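PDB 3BFO: mucosa-associated lymphoid tissue lymphoma translocation protein 1 (Isoform 2) from Homo sapiens, which is a caspase-like cysteine protease, the paracaspase, that also carries immunoglobulin-like domains, which probably serve in protein-protein recognition. Local coordinates for residues Cys7-Ser12 and Asp77-Glu82; Leu23-Val28 and Tyr65-Tyr70. All coordinates share one frame; numbering follows the deposited sequence. Where two conformers were deposited one is given.

Contact 1: residues Cys7-Ser12 and Asp77-Glu82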
ATOM      1  N   CYS A   7     -11.002   0.580  -5.076  0.50 17.03           N
ATOM      2  CA  CYS A   7     -12.112   1.296  -4.446  0.50 18.36           C
ATOM      3  C   CYS A   7     -11.665   1.975  -3.173  0.50 19.08           C
ATOM      4  O   CYS A   7     -12.232   3.008  -2.832  0.50 17.11           O
ATOM      5  CB  CYS A   7     -13.226   0.317  -4.158  0.50 19.17           C
ATOM      6  SG  CYS A   7     -13.959  -0.250  -5.722  0.50 21.12           S
ATOM      7  N   VAL A   8     -10.699   1.398  -2.442  1.00 18.14           N
ATOM      8  CA  VAL A   8     -10.173   2.013  -1.203  1.00 17.85           C
ATOM      9  C   VAL A   8      -8.727   2.326  -1.528  1.00 16.79           C
ATOM     10  O   VAL A   8      -7.930   1.437  -1.872  1.00 16.30           O
ATOM     11  CB  VAL A   8     -10.248   1.124   0.027  1.00 18.51           C
ATOM     12  CG1 VAL A   8      -9.584   1.796   1.262  1.00 20.24           C
ATOM     13  CG2 VAL A   8     -11.686   0.754   0.353  1.00 20.24           C
ATOM     14  N   GLU A   9      -8.415   3.626  -1.491  1.00 17.73           N
ATOM     15  CA  GLU A   9      -7.110   4.187  -1.734  1.00 19.03           C
ATOM     16  C   GLU A   9      -6.362   4.363  -0.396  1.00 18.59           C
ATOM     17  O   GLU A   9      -6.992   4.725   0.599  1.00 21.45           O
ATOM     18  CB  GLU A   9      -7.181   5.510  -2.507  1.00 20.31           C
ATOM     19  CG  GLU A   9      -7.619   5.318  -3.927  1.00 20.33           C
ATOM     20  CD  GLU A   9      -6.529   4.836  -4.920  1.00 20.12           C
ATOM     21  OE1 GLU A   9      -5.403   4.544  -4.531  1.00 24.32           O
ATOM     22  OE2 GLU A   9      -6.851   4.778  -6.146  1.00 23.15           O
ATOM     23  N   PRO A  10      -5.014   4.171  -0.360  1.00 18.26           N
ATOM     24  CA  PRO A  10      -4.261   4.441   0.850  1.00 18.80           C
ATOM     25  C   PRO A  10      -4.285   5.949   1.134  1.00 19.25           C
ATOM     26  O   PRO A  10      -4.580   6.751   0.250  1.00 19.98           O
ATOM     27  CB  PRO A  10      -2.846   3.929   0.526  1.00 17.96           C
ATOM     28  CG  PRO A  10      -2.749   3.987  -0.975  1.00 18.69           C
ATOM     29  CD  PRO A  10      -4.158   3.735  -1.474  1.00 17.80           C
ATOM     30  N   THR A  11      -3.943   6.274   2.383  1.00 20.33           N
ATOM     31  CA  THR A  11      -3.906   7.630   2.934  1.00 21.50           C
ATOM     32  C   THR A  11      -2.491   7.990   3.437  1.00 19.10           C
ATOM     33  O   THR A  11      -1.824   7.179   4.076  1.00 21.28           O
ATOM     34  CB  THR A  11      -4.875   7.810   4.141  1.00 22.47           C
ATOM     35  OG1 THR A  11      -6.202   7.346   3.781  1.00 27.38           O
ATOM     36  CG2 THR A  11      -5.010   9.291   4.535  1.00 27.80           C
ATOM     37  N   SER A  12      -2.053   9.225   3.120  1.00 20.83           N
ATOM     38  CA  SER A  12      -0.813   9.739   3.707  1.00 19.21           C
ATOM     39  C   SER A  12      -1.016   9.932   5.211  1.00 19.19           C
ATOM     40  O   SER A  12      -2.153  10.086   5.693  1.00 21.12           O
ATOM     41  CB  SER A  12      -0.455  11.084   3.074  1.00 20.73           C
ATOM     42  OG  SER A  12      -0.005  10.922   1.732  1.00 25.64           O
ATOM     43  N   ASP A  77      -2.339   0.935 -10.407  1.00 16.52           N
ATOM     44  CA  ASP A  77      -1.529   1.340  -9.252  1.00 16.74           C
ATOM     45  C   ASP A  77      -2.380   2.253  -8.377  1.00 15.74           C
ATOM     46  O   ASP A  77      -3.091   3.159  -8.872  1.00 19.19           O
ATOM     47  CB  ASP A  77      -0.256   2.102  -9.685  1.00 17.98           C
ATOM     48  CG  ASP A  77       0.769   1.157 -10.283  1.00 20.12           C
ATOM     49  OD1 ASP A  77       0.884  -0.025  -9.856  1.00 22.83           O
ATOM     50  OD2 ASP A  77       1.456   1.599 -11.200  1.00 28.56           O
ATOM     51  N   SER A  78      -2.277   2.033  -7.063  1.00 16.72           N
ATOM     52  CA  SER A  78      -2.897   2.962  -6.149  1.00 17.71           C
ATOM     53  C   SER A  78      -2.243   4.276  -6.301  1.00 19.73           C
ATOM     54  O   SER A  78      -1.128   4.429  -6.820  1.00 21.70           O
ATOM     55  CB  SER A  78      -2.728   2.527  -4.697  1.00 17.12           C
ATOM     56  OG  SER A  78      -1.381   2.729  -4.207  1.00 16.93           O
ATOM     57  N   LYS A  79      -2.915   5.259  -5.730  1.00 17.48           N
ATOM     58  CA  LYS A  79      -2.287   6.536  -5.462  1.00 20.86           C
ATOM     59  C   LYS A  79      -0.976   6.328  -4.649  1.00 19.63           C
ATOM     60  O   LYS A  79      -0.874   5.395  -3.819  1.00 20.82           O
ATOM     61  CB  LYS A  79      -3.237   7.482  -4.700  1.00 25.38           C
ATOM     62  CG  LYS A  79      -3.957   8.448  -5.609  1.00 31.07           C
ATOM     63  CD  LYS A  79      -5.100   7.857  -6.405  1.00 35.43           C
ATOM     64  CE  LYS A  79      -5.242   8.585  -7.709  1.00 35.99           C
ATOM     65  NZ  LYS A  79      -6.662   8.857  -8.070  1.00 39.51           N
ATOM     66  N   LYS A  80      -0.009   7.243  -4.890  1.00 21.31           N
ATOM     67  CA  LYS A  80       1.209   7.280  -4.118  1.00 22.11           C
ATOM     68  C   LYS A  80       0.914   8.167  -2.901  1.00 19.51           C
ATOM     69  O   LYS A  80       0.377   9.277  -2.996  1.00 26.34           O
ATOM     70  CB  LYS A  80       2.402   7.829  -4.897  1.00 23.53           C
ATOM     71  CG  LYS A  80       3.290   6.826  -5.677  1.00 26.21           C
ATOM     72  CD  LYS A  80       4.529   7.561  -6.303  1.00 25.21           C
ATOM     73  CE  LYS A  80       5.535   6.517  -6.783  1.00 28.76           C
ATOM     74  N   VAL A  81       1.340   7.631  -1.756  1.00 20.38           N
ATOM     75  CA  VAL A  81       1.132   8.291  -0.478  1.00 20.11           C
ATOM     76  C   VAL A  81       2.451   8.387   0.230  1.00 22.70           C
ATOM     77  O   VAL A  81       3.386   7.653   0.011  1.00 20.17           O
ATOM     78  CB  VAL A  81       0.085   7.635   0.441  1.00 22.69           C
ATOM     79  CG1 VAL A  81      -1.324   7.672  -0.180  1.00 23.46           C
ATOM     80  CG2 VAL A  81       0.497   6.264   0.846  1.00 24.07           C
ATOM     81  N   GLU A  82       2.575   9.473   1.017  1.00 18.44           N
ATOM     82  CA  GLU A  82       3.822   9.782   1.770  1.00 22.31           C
ATOM     83  C   GLU A  82       3.568   9.543   3.266  1.00 20.54           C
ATOM     84  O   GLU A  82       2.563   9.980   3.841  1.00 20.92           O
ATOM     85  CB  GLU A  82       4.346  11.216   1.476  1.00 25.23           C
ATOM     86  CG  GLU A  82       4.968  11.352   0.028  1.00 23.79           C
ATOM     87  CD  GLU A  82       5.428  12.789  -0.345  1.00 21.28           C
ATOM     88  OE1 GLU A  82       4.507  13.634  -0.443  1.00 26.56           O
ATOM     89  OE2 GLU A  82       6.658  13.045  -0.589  1.00 30.59           O
TER
HETATM   90  O   HOH W   1      -5.540   4.455  -8.312  1.00 21.58           O
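Glu9 turns back onto Lys79 through a bend at chi2 (-80°), which swings its CD out of line with the start of the side chain and carries the carboxylate to the opposing backbone. There OE1 accepts a hydrogen bond from Lys79 N at 2.9 Å. The N-H points well at the oxygen (161°) and comes in on the syn side, though 33° out of the carboxylate plane. The other oxygen is occupied too: a water donates to Glu9 OE2 at 2.6 Å and to Asp77 O at 2.8 Å, so the carboxylate grips 77-82 at two places, once directly and once through solvent. The bent Lys79 chain lies over this group, its CD 3.6 Å from Glu9 OE2. NZ stays 4.5 Å from Glu9 OE2, too far for a salt bridge, though the opposite charges probably still attract. An alanine in place of Glu9 would probably leave Lys79 N without its acceptor and the water without its carboxylate partner.

Next along the chain, Pro10 presses its ring on 77-82. CG lies 3.7 Å from Ser78 OG, a hydroxyl that donates to Lys79 O and is also bonded to Cys67 N. Farther on, Pro10 CG meets Val81 CG1 at 4.0 Å. Ser12 closes the row, its OG accepting a hydrogen bond from Glu82 N at 3.0 Å; just beyond, the backbones of Glu82 and Gln13 are hydrogen-bonded. With strand 5-8 paired to 21-28 and strand 13-15 running parallel to 75-85, the segment around Pro10 is where the first strand passes from one sheet to the other, the A-to-A' switch found in many immunoglobulin domains.

Contact 2: residues Leu23-Val28 and Tyr65-Tyr70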
ATOM      1  N   LEU A  23      -1.478   1.135   6.121  1.00 13.86           N
ATOM      2  CA  LEU A  23      -1.836   1.491   4.758  1.00 14.11           C
ATOM      3  C   LEU A  23      -2.789   0.436   4.242  1.00 14.01           C
ATOM      4  O   LEU A  23      -2.639  -0.745   4.517  1.00 14.79           O
ATOM      5  CB  LEU A  23      -0.567   1.572   3.890  1.00 15.49           C
ATOM      6  CG  LEU A  23       0.321   2.762   4.168  1.00 15.72           C
ATOM      7  CD1 LEU A  23       1.675   2.602   3.460  1.00 19.20           C
ATOM      8  CD2 LEU A  23      -0.338   4.049   3.721  1.00 18.81           C
ATOM      9  N   GLN A  24      -3.798   0.869   3.492  1.00 13.71           N
ATOM     10  CA  GLN A  24      -4.785  -0.050   2.978  1.00 13.28           C
ATOM     11  C   GLN A  24      -5.084   0.271   1.516  1.00 13.05           C
ATOM     12  O   GLN A  24      -5.218   1.451   1.153  1.00 14.53           O
ATOM     13  CB  GLN A  24      -6.070   0.061   3.809  1.00 14.41           C
ATOM     14  CG  GLN A  24      -7.144  -1.026   3.441  1.00 16.33           C
ATOM     15  CD  GLN A  24      -8.322  -1.125   4.439  1.00 15.83           C
ATOM     16  OE1 GLN A  24      -8.603  -0.162   5.125  1.00 21.71           O
ATOM     17  NE2 GLN A  24      -8.946  -2.250   4.535  1.00 16.42           N
ATOM     18  N   CYS A  25      -5.267  -0.774   0.730  1.00 12.83           N
ATOM     19  CA  CYS A  25      -5.725  -0.629  -0.663  1.00 12.79           C
ATOM     20  C   CYS A  25      -6.652  -1.793  -0.895  1.00 13.00           C
ATOM     21  O   CYS A  25      -6.294  -2.922  -0.625  1.00 14.02           O
ATOM     22  CB  CYS A  25      -4.488  -0.658  -1.587  1.00 14.18           C
ATOM     23  SG  CYS A  25      -4.996  -0.460  -3.326  1.00 15.10           S
ATOM     24  N   VAL A  26      -7.877  -1.519  -1.380  1.00 14.20           N
ATOM     25  CA  VAL A  26      -8.854  -2.575  -1.632  1.00 14.94           C
ATOM     26  C   VAL A  26      -9.391  -2.414  -3.024  1.00 14.86           C
ATOM     27  O   VAL A  26      -9.774  -1.303  -3.403  1.00 15.95           O
ATOM     28  CB  VAL A  26     -10.037  -2.535  -0.653  1.00 16.81           C
ATOM     29  CG1 VAL A  26     -10.981  -3.752  -0.896  1.00 19.10           C
ATOM     30  CG2 VAL A  26      -9.558  -2.500   0.768  1.00 18.70           C
ATOM     31  N   ALA A  27      -9.404  -3.484  -3.788  1.00 15.15           N
ATOM     32  CA  ALA A  27      -9.924  -3.482  -5.131  1.00 15.62           C
ATOM     33  C   ALA A  27     -11.000  -4.538  -5.258  1.00 15.30           C
ATOM     34  O   ALA A  27     -11.043  -5.497  -4.493  1.00 16.70           O
ATOM     35  CB  ALA A  27      -8.821  -3.757  -6.146  1.00 15.66           C
ATOM     36  N   VAL A  28     -11.851  -4.363  -6.265  1.00 17.26           N
ATOM     37  CA  VAL A  28     -12.788  -5.372  -6.715  1.00 18.40           C
ATOM     38  C   VAL A  28     -12.372  -5.815  -8.129  1.00 17.23           C
ATOM     39  O   VAL A  28     -11.556  -5.186  -8.782  1.00 17.19           O
ATOM     40  CB  VAL A  28     -14.253  -4.822  -6.720  1.00 20.61           C
ATOM     41  CG1 VAL A  28     -14.709  -4.424  -5.308  1.00 25.47           C
ATOM     42  CG2 VAL A  28     -14.392  -3.626  -7.686  1.00 22.46           C
ATOM     43  N   TYR A  65       4.877   5.391  -0.660  1.00 18.84           N
ATOM     44  CA  TYR A  65       4.340   4.005  -0.812  1.00 18.00           C
ATOM     45  C   TYR A  65       3.246   3.980  -1.831  1.00 18.24           C
ATOM     46  O   TYR A  65       2.539   4.951  -2.048  1.00 18.64           O
ATOM     47  CB  TYR A  65       3.725   3.532   0.497  1.00 16.59           C
ATOM     48  CG  TYR A  65       4.687   3.332   1.673  1.00 15.39           C
ATOM     49  CD1 TYR A  65       5.051   2.044   2.084  1.00 15.01           C
ATOM     50  CD2 TYR A  65       5.227   4.423   2.365  1.00 16.01           C
ATOM     51  CE1 TYR A  65       5.900   1.825   3.162  1.00 17.07           C
ATOM     52  CE2 TYR A  65       6.086   4.193   3.449  1.00 15.27           C
ATOM     53  CZ  TYR A  65       6.392   2.927   3.838  1.00 16.70           C
ATOM     54  OH  TYR A  65       7.197   2.695   4.924  1.00 18.43           O
ATOM     55  N   TRP A  66       3.065   2.812  -2.434  1.00 17.28           N
ATOM     56  CA  TRP A  66       1.904   2.565  -3.282  1.00 16.01           C
ATOM     57  C   TRP A  66       1.748   1.051  -3.413  1.00 13.63           C
ATOM     58  O   TRP A  66       2.625   0.292  -3.024  1.00 14.43           O
ATOM     59  CB  TRP A  66       2.071   3.182  -4.664  1.00 19.22           C
ATOM     60  CG  TRP A  66       3.369   2.850  -5.210  1.00 22.17           C
ATOM     61  CD1 TRP A  66       4.619   3.428  -4.887  1.00 24.52           C
ATOM     62  CD2 TRP A  66       3.586   2.020  -6.290  1.00 23.42           C
ATOM     63  NE1 TRP A  66       5.586   2.867  -5.660  1.00 24.09           N
ATOM     64  CE2 TRP A  66       4.979   1.983  -6.529  1.00 25.01           C
ATOM     65  CE3 TRP A  66       2.754   1.179  -7.035  1.00 21.57           C
ATOM     66  CZ2 TRP A  66       5.558   1.153  -7.547  1.00 23.21           C
ATOM     67  CZ3 TRP A  66       3.329   0.375  -8.030  1.00 23.19           C
ATOM     68  CH2 TRP A  66       4.712   0.379  -8.287  1.00 25.65           C
ATOM     69  N   CYS A  67       0.590   0.671  -3.928  1.00 13.14           N
ATOM     70  CA  CYS A  67       0.254  -0.731  -4.098  1.00 12.57           C
ATOM     71  C   CYS A  67      -0.064  -0.986  -5.549  1.00 12.11           C
ATOM     72  O   CYS A  67      -0.863  -0.262  -6.133  1.00 13.68           O
ATOM     73  CB  CYS A  67      -0.937  -1.066  -3.191  1.00 12.74           C
ATOM     74  SG  CYS A  67      -1.324  -2.802  -3.084  1.00 12.57           S
ATOM     75  N   HIS A  68       0.545  -2.027  -6.108  1.00 12.14           N
ATOM     76  CA  HIS A  68       0.173  -2.500  -7.442  1.00 12.34           C
ATOM     77  C   HIS A  68      -0.902  -3.547  -7.292  1.00 11.76           C
ATOM     78  O   HIS A  68      -0.750  -4.499  -6.523  1.00 13.21           O
ATOM     79  CB  HIS A  68       1.389  -3.092  -8.164  1.00 13.19           C
ATOM     80  CG  HIS A  68       1.092  -3.475  -9.570  1.00 13.83           C
ATOM     81  ND1 HIS A  68       0.782  -2.551 -10.535  1.00 15.24           N
ATOM     82  CD2 HIS A  68       1.011  -4.684 -10.177  1.00 14.69           C
ATOM     83  CE1 HIS A  68       0.578  -3.155 -11.693  1.00 16.32           C
ATOM     84  NE2 HIS A  68       0.666  -4.457 -11.499  1.00 14.53           N
ATOM     85  N   VAL A  69      -2.010  -3.345  -8.005  1.00 11.63           N
ATOM     86  CA  VAL A  69      -3.169  -4.221  -7.896  1.00 12.13           C
ATOM     87  C   VAL A  69      -3.406  -4.838  -9.258  1.00 11.93           C
ATOM     88  O   VAL A  69      -3.391  -4.152 -10.267  1.00 13.72           O
ATOM     89  CB  VAL A  69      -4.407  -3.438  -7.435  1.00 12.74           C
ATOM     90  CG1 VAL A  69      -5.550  -4.363  -7.202  1.00 15.83           C
ATOM     91  CG2 VAL A  69      -4.100  -2.681  -6.146  1.00 13.92           C
ATOM     92  N   TYR A  70      -3.573  -6.171  -9.312  1.00 11.69           N
ATOM     93  CA  TYR A  70      -3.528  -6.786 -10.640  1.00 11.56           C
ATOM     94  C   TYR A  70      -4.231  -8.123 -10.682  1.00 11.78           C
ATOM     95  O   TYR A  70      -4.353  -8.838  -9.651  1.00 12.44           O
ATOM     96  CB  TYR A  70      -2.062  -6.968 -11.102  1.00 13.03           C
ATOM     97  CG  TYR A  70      -1.263  -7.936 -10.280  1.00 12.84           C
ATOM     98  CD1 TYR A  70      -1.052  -9.237 -10.721  1.00 13.69           C
ATOM     99  CD2 TYR A  70      -0.747  -7.580  -9.029  1.00 13.53           C
ATOM    100  CE1 TYR A  70      -0.345 -10.121  -9.982  1.00 15.31           C
ATOM    101  CE2 TYR A  70      -0.012  -8.473  -8.278  1.00 13.10           C
ATOM    102  CZ  TYR A  70       0.157  -9.748  -8.747  1.00 14.57           C
ATOM    103  OH  TYR A  70       0.846 -10.668  -8.021  1.00 16.05           O
TER
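Leu23, Cys25 and Ala27 face Tyr65, Cys67 and Val69 across the middle of an immunoglobulin beta-sandwich, where strands B and F of the two sheets run nearly parallel and meet by side chains alone. Every second residue of each strand points inward.

At one end Leu23 crosses Tyr65 at about a right angle and lowers its CD1 methyl over a face of the ring. It sits off centre, 3.6 Å from Tyr65 CG and 29° from the ring normal, a CH-pi contact near the root of the ring. The far end of that ring is tied down by a hydrogen bond from Tyr65 OH to His61 O. At the other end Val69 is the fork. Its CG1, anti to the backbone N (chi1 -175°), fills the place beside the small Ala27, reaching Ala27 CB at a tight 3.5 Å, and its CG2 rests on Cys25 SG at 3.7 Å.

Between these ends the strands come closest, with Cys25 CA 6.9 Å from Cys67 CA. Trp37 of strand 34-39 packs on both cysteines, as the core tryptophan of this fold does. Cys25 and Cys67 stand where the B-F disulfide usually forms, yet the two sulfurs are not bonded in this model: Cys25 CB lies 3.9 Å from Cys67 CB, and Cys25 SG is 4.4 Å from Cys67 SG, far beyond bonding distance.

Contact 2 is core throughout: all its touching residues are buried, and methyls, sulfurs and a ring face meet there without a single hydrogen bond. Contact 1 is mixed, with Pro10, Ser78 and Val81 buried while the carboxylate of Glu9 and the exposed hydroxyl of Ser12 accept backbone N-H groups. The two use different strands of the same two sheets, 5-8 beside 21-28 and 75-85 beside 63-70. Contact 2 packs one sheet face on the other, whereas contact 1 follows the chain as it passes from the first sheet to the edge of the second. Within that second sheet they touch directly: Val81 O lies 2.8 Å from Tyr65 N, and Asp77 OD1 is 2.6 Å from His68 ND1, both probable hydrogen bonds.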